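Local coordinates for protein beta-lactamase Mb2281c (Mycobacterium bovis, PDB 3I7J) that probably hydrolyses beta-lactams or related amides and esters through an acyl-serine intermediate, as in the serine beta-lactamase family, at residues F36-A39 with S40-K43; V52-E56 with G57-L61; R73-A77 with H78-L82; A89-P93 with G94-M98; A149-T152 with V153-A157. One frame throughout, in Å; residues are numbered along the deposited sequence.

Overall arrangement
The five contacts follow one another along the chain. Contact 1 holds Ser40 and Lys43, the probable catalytic SxxK pair. Contact 5 lies closest to it, with centres about 9 Å apart. Strands 36-37 and 149-151 pair there, and Thr42 OG1 lies 2.8 Å from Ala149 N. Contact 2 closes the far end of helix 42-56, about 23 Å from contact 1 between centres. Its Leu61 O meets Arg73 N of contact 3 at 2.9 Å. Contact 3 returns to the probable site, where His78 CE1 packs 4.0 Å from Lys43 CE. Contact 4 lies beside contact 3, with centres about 8 Å apart, and about 32 Å from contact 5.

Contact 1: residues F36-A39 with S40-K43; sequences FALA and SVTK
Thr42 holds OG1 beside its backbone N, anti to its carbonyl carbon (chi1 -68°), and this turns the hydroxyl back toward Ala39. Ala39 has a positive phi, and its carbonyl faces the hydroxyl. Thr42 OG1 donates to Ala39 O at 2.6 Å. The hydroxyl lies in the carbonyl plane, with a C=O...OG1 angle of 159°. Thr42 OG1 is also bonded to Ala149 N on the neighbouring strand, so one hydroxyl ties the helix start to the small sheet.

Val41 makes the second link. Its N donates to Leu38 O at 2.9 Å, approaching from above the carbonyl plane, about 50° out of it. The Val41 branch CG2 lies beside the same oxygen, 3.4 Å from Leu38 O. The two side chains touch at their bases, with Leu38 CB 3.8 Å from Val41 CB. Farther out, Leu38 packs on Ala149, Ser151 and Leu247, which places this turn among buried strands.

Ser40 points its CB away from residues 36-39. Its OG is hydrogen-bonded to Tyr99 OH, which is bonded to Lys43 NZ as well. Ser40 OG and Lys43 NZ stand 3.3 Å apart. Lys43 NZ has a further partner in Gly146 O. Lys43 N bonds back to Ser40 O at 3.0 Å, which starts the helical winding and sets serine and lysine one turn apart.

This geometry fits the SxxK motif at a helix start, with a tyrosine as the second hydroxyl. It resembles the site of class C beta-lactamases and related DD-peptidases, where the serine is the nucleophile; Ser40 probably plays that part here.

Contact 2: residues V52-E56 with G57-L61; sequences VAVEE and GVVNL
Val54 lies against residues 59 to 61, where the chain folds back past the end of helix 42-56. Its CA-H points almost straight at Val59 O, with CA and O 3.2 Å apart and an angle of 165° at the hydrogen. One atom out, Val54 CB is 3.9 Å from the same Val59 O. At the tip the two methyls divide. Val54 CG1 stays beside Val59 O. Val54 CG2 reaches Leu61 CD1 at 3.5 Å, and the two side chains cross at about a right angle. Val54 CG2 also lies 4.2 Å from Val59 CG2. That Val59 methyl reaches Ala53 CB at 4.1 Å too.

Gly57, with positive phi, ends the helix in a Schellman motif. Gly57 N bonds weakly to Val54 O at 3.0 Å, and Val58 N bonds weakly to Ala53 O, also at 3.0 Å. Glu56 runs alongside Val58, but its OE1 goes to Tyr122 OH.

The chemistry is that of a helix C-terminus: weak N-H bonds serve the last carbonyls, while valine, alanine and leucine carbons cover the turn without any charged pairing across it.

Contact 3: residues R73-A77 with H78-L82; sequences RHLLA and HTSGL
His74 and Thr79 cross at about a right angle where the chain leaves helix 72-76. Thr79 OG1 lies obliquely to the imidazole, 3.3 Å from His74 CD2. It gets there because it sits between its own N and carbonyl carbon (chi1 64°), and that position turns it back over the helix. The other side of the ring is held by a hydrogen bond between His74 ND1 and Thr71 OG1.

Leu75 starts out away from residues 78-82, but its tip comes back. Its CD2 meets Ser80 CB at 3.6 Å and Leu82 CD2 at 4.2 Å. Ser80 OG accepts from Leu82 N at 3.2 Å, an ST turn that fixes this bend.

The His78 ring lies beside the last turn. Leu75 O sits 4.2 Å above one face of the His78 ring, offset toward its rim. Phe104 lies nearly parallel to it, Trp200 meets it edge to face, and its tip touches Lys43.

The backbone forms a Schellman motif, with positive phi at His78. Thr79 N donates to His74 O at 2.8 Å in a nearly straight bond of 170°. His78 N bonds weakly to Leu75 O.

At the C-terminal end of the helix, backbone amides serve the carbonyls of His74 and, weakly, Leu75; the side chains add mainly packing. Thr79 OG1 is buried here with no polar partner in the model, which probably carries some energetic cost.

Contact 4: residues A89-P93 with G94-M98; sequences ALARP and GTRRM
Leu90 meets two side chains of residues 94-98. Its O takes a weak hydrogen bond from Arg96 NH2, 3.5 Å away at the edge of the guanidinium and in its plane. Its CD1 touches the selenium of Met98, a selenomethionine, at 4.4 Å.

Ala91 points its CB into the bend. That CB lies 3.7 Å from Arg96 NE, again at the guanidinium edge. It also lies 3.7 Å from Met98 CE. The same Met98 methyl sits over one face of the Arg96 guanidinium, offset toward its rim. The backbone of Leu90 and Ala91 pairs with Gly81, which ties this part of the long loop between helices 72-76 and 101-115 back to its beginning.

Arg92 provides the main acceptor. Its O receives Thr95 N at 3.0 Å, closing a type II beta turn over Pro93 and Gly94. Thr95 OG1 donates to the same Arg92 O at 2.6 Å, in the carbonyl plane and on a lone pair (C=O...OG1 139°). A chi1 of 67° tucks the hydroxyl in against its own backbone, facing that oxygen. A water beside Arg92 O accepts from Arg96 N at 2.7 Å. The Arg92 side chain bends at chi3 and crosses Thr95 at about a right angle, bringing the edge of its guanidinium, at NH1, to Thr95 CG2 at 3.3 Å.

Pro93 fills the first corner of the turn, and Gly94 takes the positive phi usual for the second. Gly94 also pairs by its backbone with Thr79.

Contact 5: residues A149-T152 with V153-A157; sequences ATST and VADLA
Thr152 links strand 149-151 to helix 153-164. The backbone is extended through Ser151 and Thr152 and turns helical at Val153. Leu156 N donates to Thr152 O at 2.9 Å, with an N-H...O angle of 165°, and Ala157 N follows with a bond to Val153 O at 2.7 Å.

The Thr152 side chain caps this first turn. With chi1 at 63°, its OG1 is flanked by the backbone N and C, which leans the hydroxyl over the open end of the helix. There it accepts from Asp155 N at 3.1 Å, at 162°. Asp155 CB packs 3.4 Å from Thr152 OG1.

Ser151 points its CB toward the helix. Its OG stands 3.4 Å from Asp155 CB and 3.8 Å from Leu156 CD2. Both polar ends find a partner outside: Ser151 OG and Asp155 OD2 bond to Thr136 OG1, and Asp155 OD2 also to Thr135 N. Thr136 thus bridges strand and helix from the side.

Val153 and Leu156 pack on Val245 and Leu247 of strand 242-248. This is a threonine N-cap at a strand-to-helix junction, leading into a helix that covers the antiparallel sheet of the serine beta-lactamase fold.

Contact 1: residues F36-A39 with S40-K43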
loop_
_atom_site.group_PDB
_atom_site.type_symbol
_atom_site.label_atom_id
_atom_site.label_comp_id
_atom_site.label_asym_id
_atom_site.label_seq_id
_atom_site.Cartn_x
_atom_site.Cartn_y
_atom_site.Cartn_z
ATOM N N PHE A 36 13.559 5.634 5.260
ATOM C CA PHE A 36 13.714 4.356 4.562
ATOM C C PHE A 36 13.131 4.428 3.142
ATOM O O PHE A 36 12.177 5.170 2.888
ATOM C CB PHE A 36 12.967 3.253 5.327
ATOM C CG PHE A 36 13.636 2.807 6.605
ATOM C CD1 PHE A 36 14.594 1.798 6.589
ATOM C CD2 PHE A 36 13.271 3.359 7.832
ATOM C CE1 PHE A 36 15.174 1.343 7.774
ATOM C CE2 PHE A 36 13.846 2.911 9.024
ATOM C CZ PHE A 36 14.798 1.900 8.994
ATOM N N ALA A 37 13.698 3.664 2.214
ATOM C CA ALA A 37 13.154 3.630 0.859
ATOM C C ALA A 37 11.929 2.738 1.026
ATOM O O ALA A 37 12.010 1.692 1.673
ATOM C CB ALA A 37 14.149 2.991 -0.116
ATOM N N LEU A 38 10.802 3.136 0.449
ATOM C CA LEU A 38 9.578 2.355 0.601
ATOM C C LEU A 38 9.288 1.366 -0.504
ATOM O O LEU A 38 8.518 0.424 -0.310
ATOM C CB LEU A 38 8.376 3.285 0.719
ATOM C CG LEU A 38 8.407 4.321 1.831
ATOM C CD1 LEU A 38 7.046 4.996 1.891
ATOM C CD2 LEU A 38 8.736 3.648 3.161
ATOM N N ALA A 39 9.910 1.573 -1.661
ATOM C CA ALA A 39 9.667 0.716 -2.817
ATOM C C ALA A 39 8.147 0.704 -3.017
ATOM O O ALA A 39 7.518 1.755 -2.946
ATOM C CB ALA A 39 10.202 -0.706 -2.572
ATOM N N SER A 40 7.558 -0.468 -3.238
ATOM C CA SER A 40 6.111 -0.565 -3.461
ATOM C C SER A 40 5.211 -0.142 -2.303
ATOM O O SER A 40 3.989 -0.099 -2.446
ATOM C CB SER A 40 5.733 -1.982 -3.896
ATOM O OG SER A 40 6.105 -2.200 -5.237
ATOM N N VAL A 41 5.795 0.143 -1.146
ATOM C CA VAL A 41 4.969 0.601 -0.044
ATOM C C VAL A 41 4.564 2.024 -0.440
ATOM O O VAL A 41 3.780 2.691 0.242
ATOM C CB VAL A 41 5.746 0.586 1.302
ATOM C CG1 VAL A 41 4.891 1.176 2.423
ATOM C CG2 VAL A 41 6.117 -0.863 1.656
ATOM N N THR A 42 5.112 2.477 -1.564
ATOM C CA THR A 42 4.801 3.788 -2.109
ATOM C C THR A 42 3.365 3.772 -2.617
ATOM O O THR A 42 2.630 4.743 -2.465
ATOM C CB THR A 42 5.702 4.141 -3.330
ATOM O OG1 THR A 42 7.054 4.336 -2.899
ATOM C CG2 THR A 42 5.200 5.415 -4.029
ATOM N N LYS A 43 2.967 2.653 -3.211
ATOM C CA LYS A 43 1.637 2.532 -3.794
ATOM C C LYS A 43 0.456 2.964 -2.937
ATOM O O LYS A 43 -0.408 3.682 -3.411
ATOM C CB LYS A 43 1.443 1.106 -4.335
ATOM C CG LYS A 43 2.336 0.829 -5.555
ATOM C CD LYS A 43 1.887 -0.370 -6.393
ATOM C CE LYS A 43 2.706 -0.479 -7.685
ATOM N NZ LYS A 43 4.167 -0.752 -7.440
#

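Contact 2: residues V52-E56 with G57-L61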
loop_
_atom_site.group_PDB
_atom_site.type_symbol
_atom_site.label_atom_id
_atom_site.label_comp_id
_atom_site.label_asym_id
_atom_site.label_seq_id
_atom_site.Cartn_x
_atom_site.Cartn_y
_atom_site.Cartn_z
ATOM N N VAL A 52 -8.228 10.809 -3.130
ATOM C CA VAL A 52 -8.568 12.178 -2.784
ATOM C C VAL A 52 -8.941 12.928 -4.068
ATOM O O VAL A 52 -9.884 13.715 -4.077
ATOM C CB VAL A 52 -7.383 12.909 -2.094
ATOM C CG1 VAL A 52 -7.725 14.386 -1.895
ATOM C CG2 VAL A 52 -7.090 12.261 -0.742
ATOM N N ALA A 53 -8.202 12.675 -5.150
ATOM C CA ALA A 53 -8.468 13.332 -6.430
ATOM C C ALA A 53 -9.875 13.014 -6.952
ATOM O O ALA A 53 -10.548 13.883 -7.517
ATOM C CB ALA A 53 -7.425 12.929 -7.460
ATOM N N VAL A 54 -10.318 11.775 -6.762
ATOM C CA VAL A 54 -11.645 11.387 -7.193
ATOM C C VAL A 54 -12.663 12.197 -6.400
ATOM O O VAL A 54 -13.628 12.721 -6.960
ATOM C CB VAL A 54 -11.911 9.871 -6.959
ATOM C CG1 VAL A 54 -13.376 9.538 -7.229
ATOM C CG2 VAL A 54 -11.018 9.040 -7.879
ATOM N N GLU A 55 -12.442 12.321 -5.094
ATOM C CA GLU A 55 -13.370 13.082 -4.259
ATOM C C GLU A 55 -13.361 14.579 -4.562
ATOM O O GLU A 55 -14.372 15.248 -4.355
ATOM C CB GLU A 55 -13.094 12.820 -2.769
ATOM C CG GLU A 55 -13.296 11.350 -2.399
ATOM C CD GLU A 55 -13.833 11.141 -0.992
ATOM O OE1 GLU A 55 -13.122 11.427 -0.019
ATOM O OE2 GLU A 55 -14.969 10.683 -0.864
ATOM N N GLU A 56 -12.235 15.103 -5.051
ATOM C CA GLU A 56 -12.153 16.521 -5.402
ATOM C C GLU A 56 -12.888 16.722 -6.733
ATOM O O GLU A 56 -13.295 17.832 -7.074
ATOM C CB GLU A 56 -10.689 16.990 -5.564
ATOM C CG GLU A 56 -9.813 16.971 -4.291
ATOM C CD GLU A 56 -8.368 17.453 -4.526
ATOM O OE1 GLU A 56 -7.852 17.302 -5.660
ATOM O OE2 GLU A 56 -7.737 17.966 -3.567
ATOM N N GLY A 57 -13.061 15.636 -7.478
ATOM C CA GLY A 57 -13.725 15.734 -8.764
ATOM C C GLY A 57 -12.722 15.862 -9.902
ATOM O O GLY A 57 -13.111 15.939 -11.065
ATOM N N VAL A 58 -11.432 15.887 -9.569
ATOM C CA VAL A 58 -10.372 16.005 -10.574
ATOM C C VAL A 58 -10.533 14.899 -11.613
ATOM O O VAL A 58 -10.377 15.126 -12.812
ATOM C CB VAL A 58 -8.963 15.898 -9.929
ATOM C CG1 VAL A 58 -7.885 15.882 -11.003
ATOM C CG2 VAL A 58 -8.737 17.076 -8.980
ATOM N N VAL A 59 -10.828 13.697 -11.136
ATOM C CA VAL A 59 -11.053 12.556 -12.007
ATOM C C VAL A 59 -12.117 11.708 -11.355
ATOM O O VAL A 59 -12.511 11.955 -10.214
ATOM C CB VAL A 59 -9.785 11.684 -12.189
ATOM C CG1 VAL A 59 -8.753 12.421 -13.037
ATOM C CG2 VAL A 59 -9.196 11.330 -10.831
ATOM N N ASN A 60 -12.596 10.720 -12.094
ATOM C CA ASN A 60 -13.588 9.796 -11.577
ATOM C C ASN A 60 -12.927 8.441 -11.673
ATOM O O ASN A 60 -11.916 8.292 -12.349
ATOM C CB ASN A 60 -14.849 9.812 -12.434
ATOM C CG ASN A 60 -15.463 11.193 -12.531
ATOM O OD1 ASN A 60 -15.626 11.889 -11.523
ATOM N ND2 ASN A 60 -15.815 11.598 -13.744
ATOM N N LEU A 61 -13.491 7.465 -10.984
ATOM C CA LEU A 61 -12.963 6.118 -11.016
ATOM C C LEU A 61 -13.160 5.544 -12.420
ATOM O O LEU A 61 -12.342 4.760 -12.897
ATOM C CB LEU A 61 -13.698 5.259 -9.987
ATOM C CG LEU A 61 -12.990 4.795 -8.705
ATOM C CD1 LEU A 61 -11.792 5.651 -8.363
ATOM C CD2 LEU A 61 -14.009 4.785 -7.585
#

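Contact 3: residues R73-A77 with H78-L82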
loop_
_atom_site.group_PDB
_atom_site.type_symbol
_atom_site.label_atom_id
_atom_site.label_comp_id
_atom_site.label_asym_id
_atom_site.label_seq_id
_atom_site.Cartn_x
_atom_site.Cartn_y
_atom_site.Cartn_z
ATOM N N ARG A 73 -9.917 3.341 -12.185
ATOM C CA ARG A 73 -10.151 2.177 -11.327
ATOM C C ARG A 73 -9.310 0.961 -11.734
ATOM O O ARG A 73 -8.844 0.222 -10.866
ATOM C CB ARG A 73 -11.633 1.769 -11.331
ATOM C CG ARG A 73 -11.983 0.702 -10.280
ATOM C CD ARG A 73 -13.298 -0.008 -10.599
ATOM N NE ARG A 73 -14.385 0.942 -10.801
ATOM C CZ ARG A 73 -15.071 1.517 -9.821
ATOM N NH1 ARG A 73 -14.794 1.232 -8.554
ATOM N NH2 ARG A 73 -16.027 2.393 -10.111
ATOM N N HIS A 74 -9.135 0.741 -13.040
ATOM C CA HIS A 74 -8.337 -0.390 -13.521
ATOM C C HIS A 74 -6.877 -0.179 -13.154
ATOM O O HIS A 74 -6.159 -1.130 -12.841
ATOM C CB HIS A 74 -8.404 -0.553 -15.049
ATOM C CG HIS A 74 -9.755 -0.923 -15.576
ATOM N ND1 HIS A 74 -10.771 -0.004 -15.731
ATOM C CD2 HIS A 74 -10.242 -2.101 -16.037
ATOM C CE1 HIS A 74 -11.823 -0.596 -16.269
ATOM N NE2 HIS A 74 -11.527 -1.869 -16.465
ATOM N N LEU A 75 -6.424 1.067 -13.220
ATOM C CA LEU A 75 -5.039 1.360 -12.892
ATOM C C LEU A 75 -4.770 1.109 -11.413
ATOM O O LEU A 75 -3.758 0.505 -11.054
ATOM C CB LEU A 75 -4.702 2.798 -13.267
ATOM C CG LEU A 75 -4.847 3.059 -14.770
ATOM C CD1 LEU A 75 -4.653 4.552 -15.044
ATOM C CD2 LEU A 75 -3.805 2.236 -15.535
ATOM N N LEU A 76 -5.691 1.553 -10.562
ATOM C CA LEU A 76 -5.566 1.380 -9.117
ATOM C C LEU A 76 -5.601 -0.083 -8.684
ATOM O O LEU A 76 -4.907 -0.478 -7.740
ATOM C CB LEU A 76 -6.692 2.142 -8.412
ATOM C CG LEU A 76 -6.550 3.668 -8.342
ATOM C CD1 LEU A 76 -7.878 4.328 -7.982
ATOM C CD2 LEU A 76 -5.487 4.007 -7.316
ATOM N N ALA A 77 -6.407 -0.880 -9.380
ATOM C CA ALA A 77 -6.577 -2.294 -9.063
ATOM C C ALA A 77 -5.707 -3.248 -9.888
ATOM O O ALA A 77 -5.839 -4.465 -9.768
ATOM C CB ALA A 77 -8.050 -2.681 -9.216
ATOM N N HIS A 78 -4.828 -2.699 -10.719
ATOM C CA HIS A 78 -3.939 -3.509 -11.547
ATOM C C HIS A 78 -4.690 -4.422 -12.516
ATOM O O HIS A 78 -4.356 -5.599 -12.660
ATOM C CB HIS A 78 -3.009 -4.354 -10.663
ATOM C CG HIS A 78 -2.208 -3.544 -9.694
ATOM N ND1 HIS A 78 -1.187 -2.707 -10.091
ATOM C CD2 HIS A 78 -2.320 -3.390 -8.354
ATOM C CE1 HIS A 78 -0.707 -2.070 -9.037
ATOM N NE2 HIS A 78 -1.378 -2.467 -7.971
ATOM N N THR A 79 -5.712 -3.887 -13.178
ATOM C CA THR A 79 -6.460 -4.676 -14.146
ATOM C C THR A 79 -6.507 -3.993 -15.514
ATOM O O THR A 79 -7.297 -4.377 -16.370
ATOM C CB THR A 79 -7.923 -4.944 -13.682
ATOM O OG1 THR A 79 -8.638 -3.704 -13.591
ATOM C CG2 THR A 79 -7.944 -5.641 -12.330
ATOM N N SER A 80 -5.649 -3.000 -15.731
ATOM C CA SER A 80 -5.636 -2.277 -17.004
ATOM C C SER A 80 -5.103 -3.098 -18.181
ATOM O O SER A 80 -5.254 -2.687 -19.329
ATOM C CB SER A 80 -4.804 -0.997 -16.881
ATOM O OG SER A 80 -3.428 -1.310 -16.739
ATOM N N GLY A 81 -4.490 -4.247 -17.898
ATOM C CA GLY A 81 -3.946 -5.083 -18.954
ATOM C C GLY A 81 -2.570 -4.592 -19.354
ATOM O O GLY A 81 -1.934 -5.115 -20.271
ATOM N N LEU A 82 -2.110 -3.572 -18.643
ATOM C CA LEU A 82 -0.820 -2.956 -18.893
ATOM C C LEU A 82 0.325 -3.812 -18.355
ATOM O O LEU A 82 0.178 -4.530 -17.363
ATOM C CB LEU A 82 -0.805 -1.578 -18.235
ATOM C CG LEU A 82 -0.287 -0.331 -18.947
ATOM C CD1 LEU A 82 -0.533 -0.363 -20.448
ATOM C CD2 LEU A 82 -0.984 0.851 -18.309
#

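Contact 4: residues A89-P93 with G94-M98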
loop_
_atom_site.group_PDB
_atom_site.type_symbol
_atom_site.label_atom_id
_atom_site.label_comp_id
_atom_site.label_asym_id
_atom_site.label_seq_id
_atom_site.Cartn_x
_atom_site.Cartn_y
_atom_site.Cartn_z
ATOM N N ALA A 89 0.622 -3.092 -23.736
ATOM C CA ALA A 89 -0.672 -3.673 -23.408
ATOM C C ALA A 89 -0.611 -5.174 -23.648
ATOM O O ALA A 89 -0.553 -5.625 -24.793
ATOM C CB ALA A 89 -1.764 -3.039 -24.267
ATOM N N LEU A 90 -0.624 -5.947 -22.564
ATOM C CA LEU A 90 -0.546 -7.405 -22.661
ATOM C C LEU A 90 -1.881 -8.124 -22.524
ATOM O O LEU A 90 -1.959 -9.325 -22.770
ATOM C CB LEU A 90 0.425 -7.941 -21.611
ATOM C CG LEU A 90 1.874 -7.470 -21.747
ATOM C CD1 LEU A 90 2.712 -8.055 -20.614
ATOM C CD2 LEU A 90 2.426 -7.899 -23.095
ATOM N N ALA A 91 -2.927 -7.399 -22.133
ATOM C CA ALA A 91 -4.246 -8.010 -21.977
ATOM C C ALA A 91 -5.363 -6.980 -22.070
ATOM O O ALA A 91 -5.117 -5.776 -22.024
ATOM C CB ALA A 91 -4.332 -8.747 -20.638
ATOM N N ARG A 92 -6.594 -7.467 -22.201
ATOM C CA ARG A 92 -7.768 -6.608 -22.290
ATOM C C ARG A 92 -8.150 -6.143 -20.891
ATOM O O ARG A 92 -8.273 -6.950 -19.976
ATOM C CB ARG A 92 -8.939 -7.377 -22.907
ATOM C CG ARG A 92 -8.629 -7.980 -24.267
ATOM C CD ARG A 92 -9.801 -8.773 -24.842
ATOM N NE ARG A 92 -10.973 -7.941 -25.103
ATOM C CZ ARG A 92 -11.902 -7.642 -24.200
ATOM N NH1 ARG A 92 -11.806 -8.111 -22.964
ATOM N NH2 ARG A 92 -12.931 -6.871 -24.532
ATOM N N PRO A 93 -8.362 -4.835 -20.716
ATOM C CA PRO A 93 -8.733 -4.264 -19.412
ATOM C C PRO A 93 -9.816 -5.060 -18.678
ATOM O O PRO A 93 -10.823 -5.447 -19.272
ATOM C CB PRO A 93 -9.206 -2.855 -19.772
ATOM C CG PRO A 93 -8.399 -2.525 -21.001
ATOM C CD PRO A 93 -8.449 -3.822 -21.783
ATOM N N GLY A 94 -9.596 -5.316 -17.389
ATOM C CA GLY A 94 -10.574 -6.041 -16.591
ATOM C C GLY A 94 -10.601 -7.559 -16.705
ATOM O O GLY A 94 -11.311 -8.229 -15.954
ATOM N N THR A 95 -9.830 -8.112 -17.627
ATOM C CA THR A 95 -9.809 -9.556 -17.813
ATOM C C THR A 95 -8.756 -10.221 -16.942
ATOM O O THR A 95 -8.957 -11.330 -16.456
ATOM C CB THR A 95 -9.521 -9.923 -19.273
ATOM O OG1 THR A 95 -8.176 -9.543 -19.606
ATOM C CG2 THR A 95 -10.491 -9.197 -20.192
ATOM N N ARG A 96 -7.628 -9.547 -16.751
ATOM C CA ARG A 96 -6.573 -10.112 -15.933
ATOM C C ARG A 96 -6.075 -9.181 -14.843
ATOM O O ARG A 96 -6.156 -7.958 -14.945
ATOM C CB ARG A 96 -5.383 -10.549 -16.798
ATOM C CG ARG A 96 -5.619 -11.846 -17.549
ATOM C CD ARG A 96 -4.314 -12.571 -17.841
ATOM N NE ARG A 96 -3.534 -11.924 -18.890
ATOM C CZ ARG A 96 -2.290 -12.268 -19.212
ATOM N NH1 ARG A 96 -1.683 -13.253 -18.561
ATOM N NH2 ARG A 96 -1.657 -11.630 -20.192
ATOM N N ARG A 97 -5.568 -9.787 -13.781
ATOM C CA ARG A 97 -5.016 -9.038 -12.684
ATOM C C ARG A 97 -3.516 -9.199 -12.718
ATOM O O ARG A 97 -3.001 -10.276 -12.417
ATOM C CB ARG A 97 -5.547 -9.564 -11.355
ATOM C CG ARG A 97 -4.853 -8.999 -10.129
ATOM C CD ARG A 97 -5.871 -8.738 -9.022
ATOM N NE ARG A 97 -6.528 -7.463 -9.197
ATOM C CZ ARG A 97 -7.752 -7.168 -8.770
ATOM N NH1 ARG A 97 -8.496 -8.061 -8.128
ATOM N NH2 ARG A 97 -8.228 -5.956 -8.995
HETATM N N MSE A 98 -2.802 -8.159 -13.120
HETATM C CA MSE A 98 -1.356 -8.258 -13.095
HETATM C C MSE A 98 -0.738 -6.996 -12.524
HETATM O O MSE A 98 -0.912 -5.888 -13.039
HETATM C CB MSE A 98 -0.790 -8.619 -14.475
HETATM C CG MSE A 98 -0.864 -7.595 -15.569
HETATM SE SE MSE A 98 -0.119 -8.344 -17.262
HETATM C CE MSE A 98 -1.768 -9.124 -17.945
HETATM O O HOH W 1 -6.657 -7.143 -17.666
#

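Contact 5: residues A149-T152 with V153-A157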
loop_
_atom_site.group_PDB
_atom_site.type_symbol
_atom_site.label_atom_id
_atom_site.label_comp_id
_atom_site.label_asym_id
_atom_site.label_seq_id
_atom_site.Cartn_x
_atom_site.Cartn_y
_atom_site.Cartn_z
ATOM N N ALA A 149 8.773 6.486 -3.365
ATOM C CA ALA A 149 8.557 7.238 -2.140
ATOM C C ALA A 149 9.553 6.877 -1.038
ATOM O O ALA A 149 10.076 5.758 -0.962
ATOM C CB ALA A 149 7.136 7.040 -1.643
ATOM N N THR A 150 9.803 7.864 -0.193
ATOM C CA THR A 150 10.710 7.760 0.931
ATOM C C THR A 150 9.904 8.232 2.149
ATOM O O THR A 150 9.136 9.185 2.048
ATOM C CB THR A 150 11.939 8.682 0.677
ATOM O OG1 THR A 150 13.002 7.914 0.102
ATOM C CG2 THR A 150 12.401 9.335 1.930
ATOM N N SER A 151 10.065 7.570 3.291
ATOM C CA SER A 151 9.317 7.955 4.482
ATOM C C SER A 151 9.932 7.372 5.754
ATOM O O SER A 151 10.982 6.724 5.712
ATOM C CB SER A 151 7.858 7.494 4.336
ATOM O OG SER A 151 7.039 8.031 5.359
ATOM N N THR A 152 9.261 7.608 6.881
ATOM C CA THR A 152 9.707 7.136 8.197
ATOM C C THR A 152 8.594 6.342 8.858
ATOM O O THR A 152 7.440 6.449 8.460
ATOM C CB THR A 152 10.013 8.320 9.125
ATOM O OG1 THR A 152 8.803 9.061 9.351
ATOM C CG2 THR A 152 11.053 9.243 8.501
ATOM N N VAL A 153 8.929 5.547 9.872
ATOM C CA VAL A 153 7.894 4.773 10.551
ATOM C C VAL A 153 6.889 5.712 11.227
ATOM O O VAL A 153 5.694 5.417 11.275
ATOM C CB VAL A 153 8.498 3.803 11.594
ATOM C CG1 VAL A 153 7.383 3.094 12.367
ATOM C CG2 VAL A 153 9.360 2.768 10.882
ATOM N N ALA A 154 7.370 6.843 11.736
ATOM C CA ALA A 154 6.504 7.822 12.395
ATOM C C ALA A 154 5.452 8.361 11.426
ATOM O O ALA A 154 4.274 8.477 11.771
ATOM C CB ALA A 154 7.338 8.980 12.947
ATOM N N ASP A 155 5.892 8.717 10.220
ATOM C CA ASP A 155 4.986 9.230 9.196
ATOM C C ASP A 155 4.024 8.130 8.742
ATOM O O ASP A 155 2.829 8.374 8.570
ATOM C CB ASP A 155 5.770 9.746 7.980
ATOM C CG ASP A 155 6.192 11.192 8.125
ATOM O OD1 ASP A 155 6.134 11.725 9.258
ATOM O OD2 ASP A 155 6.597 11.793 7.102
ATOM N N LEU A 156 4.543 6.921 8.544
ATOM C CA LEU A 156 3.689 5.825 8.110
ATOM C C LEU A 156 2.703 5.443 9.198
ATOM O O LEU A 156 1.606 4.960 8.910
ATOM C CB LEU A 156 4.519 4.610 7.712
ATOM C CG LEU A 156 5.281 4.731 6.398
ATOM C CD1 LEU A 156 5.767 3.341 6.014
ATOM C CD2 LEU A 156 4.374 5.285 5.292
ATOM N N ALA A 157 3.100 5.660 10.450
ATOM C CA ALA A 157 2.250 5.354 11.597
ATOM C C ALA A 157 1.017 6.251 11.536
ATOM O O ALA A 157 -0.102 5.806 11.792
ATOM C CB ALA A 157 3.015 5.600 12.892
#